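Local coordinates for methionine-binding lipoprotein MetQ (Bacillus subtilis subsp. subtilis, PDB 4GOT), which probably binds methionine and passes it to the membrane permease of the MetNPQ ABC importer, and probably also serves methionine sulfoxide transport, at residues A[81-86]-A[203-208]. Sequence-based numbering, arbitrary orientation.
With MSE (selenomethionine), chain B.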
loop_
_atom_site.group_PDB
_atom_site.type_symbol
_atom_site.label_atom_id
_atom_site.label_comp_id
_atom_site.label_asym_id
_atom_site.label_seq_id
_atom_site.Cartn_x
_atom_site.Cartn_y
_atom_site.Cartn_z
ATOM N N ALA A 81 -5.366 2.790 13.978
ATOM C CA ALA A 81 -6.705 2.614 14.493
ATOM C C ALA A 81 -7.273 1.233 14.096
ATOM O O ALA A 81 -8.278 0.833 14.662
ATOM C CB ALA A 81 -7.640 3.709 13.993
ATOM N N GLY A 82 -6.661 0.538 13.127
ATOM C CA GLY A 82 -7.113 -0.802 12.694
ATOM C C GLY A 82 -6.920 -1.075 11.192
ATOM O O GLY A 82 -7.080 -0.183 10.341
ATOM N N ALA A 83 -6.598 -2.330 10.881
ATOM C CA ALA A 83 -6.459 -2.811 9.488
ATOM C C ALA A 83 -7.847 -2.965 8.780
ATOM O O ALA A 83 -8.858 -3.236 9.426
ATOM C CB ALA A 83 -5.660 -4.133 9.489
ATOM N N VAL A 84 -7.876 -2.777 7.466
ATOM C CA VAL A 84 -9.097 -2.809 6.632
ATOM C C VAL A 84 -9.008 -3.819 5.466
ATOM O O VAL A 84 -9.958 -4.593 5.244
ATOM C CB VAL A 84 -9.444 -1.428 6.040
ATOM C CG1 VAL A 84 -10.786 -1.469 5.310
ATOM C CG2 VAL A 84 -9.447 -0.365 7.123
ATOM N N HIS A 85 -7.880 -3.769 4.741
ATOM C CA HIS A 85 -7.673 -4.464 3.471
ATOM C C HIS A 85 -6.168 -4.662 3.166
ATOM O O HIS A 85 -5.295 -3.903 3.597
ATOM C CB HIS A 85 -8.391 -3.738 2.302
ATOM C CG HIS A 85 -7.618 -2.612 1.684
ATOM N ND1 HIS A 85 -7.969 -1.282 1.846
ATOM C CD2 HIS A 85 -6.558 -2.612 0.843
ATOM C CE1 HIS A 85 -7.129 -0.521 1.178
ATOM N NE2 HIS A 85 -6.268 -1.301 0.554
ATOM N N LEU A 86 -5.917 -5.682 2.365
ATOM C CA LEU A 86 -4.608 -6.030 1.819
ATOM C C LEU A 86 -4.580 -5.809 0.266
ATOM O O LEU A 86 -5.568 -6.090 -0.467
ATOM C CB LEU A 86 -4.310 -7.524 2.187
ATOM C CG LEU A 86 -2.933 -8.118 1.781
ATOM C CD1 LEU A 86 -1.772 -7.312 2.367
ATOM C CD2 LEU A 86 -2.808 -9.615 2.126
ATOM N N PRO A 203 2.483 -9.058 6.295
ATOM C CA PRO A 203 2.233 -7.942 7.235
ATOM C C PRO A 203 1.838 -6.567 6.620
ATOM O O PRO A 203 1.889 -5.550 7.310
ATOM C CB PRO A 203 3.600 -7.794 7.906
ATOM C CG PRO A 203 4.523 -7.984 6.756
ATOM C CD PRO A 203 3.913 -9.121 5.940
ATOM N N TYR A 204 1.423 -6.524 5.349
ATOM C CA TYR A 204 1.245 -5.244 4.666
ATOM C C TYR A 204 -0.213 -4.801 4.476
ATOM O O TYR A 204 -0.525 -3.963 3.589
ATOM C CB TYR A 204 2.073 -5.194 3.327
ATOM C CG TYR A 204 3.589 -5.415 3.530
ATOM C CD1 TYR A 204 4.414 -4.391 3.997
ATOM C CD2 TYR A 204 4.184 -6.666 3.281
ATOM C CE1 TYR A 204 5.773 -4.586 4.214
ATOM C CE2 TYR A 204 5.540 -6.875 3.491
ATOM C CZ TYR A 204 6.336 -5.839 3.967
ATOM O OH TYR A 204 7.691 -6.034 4.151
ATOM N N ALA A 205 -1.095 -5.250 5.366
ATOM C CA ALA A 205 -2.460 -4.756 5.348
ATOM C C ALA A 205 -2.471 -3.233 5.502
ATOM O O ALA A 205 -1.715 -2.655 6.310
ATOM C CB ALA A 205 -3.282 -5.397 6.454
ATOM N N ASN A 206 -3.347 -2.587 4.759
ATOM C CA ASN A 206 -3.509 -1.142 4.860
ATOM C C ASN A 206 -4.452 -0.807 6.029
ATOM O O ASN A 206 -5.391 -1.545 6.310
ATOM C CB ASN A 206 -4.112 -0.582 3.561
ATOM C CG ASN A 206 -3.099 -0.493 2.417
ATOM O OD1 ASN A 206 -3.168 0.421 1.643
ATOM N ND2 ASN A 206 -2.132 -1.450 2.331
ATOM N N ILE A 207 -4.219 0.335 6.654
ATOM C CA ILE A 207 -4.806 0.672 7.926
ATOM C C ILE A 207 -5.409 2.079 7.890
ATOM O O ILE A 207 -5.109 2.908 6.988
ATOM C CB ILE A 207 -3.756 0.605 9.075
ATOM C CG1 ILE A 207 -2.687 1.695 8.930
ATOM C CG2 ILE A 207 -3.183 -0.823 9.204
ATOM C CD1 ILE A 207 -1.757 1.989 10.103
ATOM N N ILE A 208 -6.252 2.311 8.889
ATOM C CA ILE A 208 -6.635 3.631 9.298
ATOM C C ILE A 208 -5.650 4.101 10.367
ATOM O O ILE A 208 -5.414 3.410 11.345
ATOM C CB ILE A 208 -8.093 3.673 9.784
ATOM C CG1 ILE A 208 -9.030 3.234 8.646
ATOM C CG2 ILE A 208 -8.410 5.064 10.311
ATOM C CD1 ILE A 208 -9.198 4.232 7.489
HETATM N N MSE B 300 -1.699 0.851 -0.795
HETATM C CA MSE B 300 -0.235 0.558 -0.841
HETATM C C MSE B 300 0.082 -0.973 -0.759
HETATM O O MSE B 300 -0.448 -1.593 0.122
HETATM O OXT MSE B 300 0.875 -1.611 -1.496
HETATM C CB MSE B 300 0.439 1.263 0.347
HETATM C CG MSE B 300 1.933 1.329 0.302
HETATM SE SE MSE B 300 2.724 2.056 1.965
HETATM C CE MSE B 300 2.292 4.079 1.621
#
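His85 and Asn206 meet across two antiparallel strands. Asn206 CB lies over one face of the His85 ring, 4.0 Å from its centroid. Ring and amide planes are 31° apart. The backbones pair here too: Asn206 N donates to His85 O at 2.6 Å, and Val84 N donates to Asn206 O at 3.0 Å.

The Asn206 amide grips the bound selenomethionine with both ends. Asn206 CG stands anti to its own carbonyl carbon (chi1 -76°), which carries the amide to the ligand. Asn206 OD1 accepts from the ligand N at 2.9 Å, and Asn206 ND2 donates to the ligand O at 2.8 Å in a nearly straight bond. Asn206 ND2 also makes a longer, bent bond (136°) to Tyr204 O, which lies near the Asn206 amide plane and helps fix the amide's rotation. His17 NE2 is a further partner of OD1. The His85 ring is held by Tyr59 through ND1 and by Glu87 through NE2; Glu87 also binds the ligand.

Farther along, Ile208 CG1 touches Val84 CG2 at 3.9 Å, on a side packed by helix 218-227.

The contact is a beta bulge in the antiparallel pairing of two neighbouring strands of a mixed sheet. Its Asn206 end forms part of the selenomethionine pocket, consistent with methionine binding by this NlpA-family solute-binding protein.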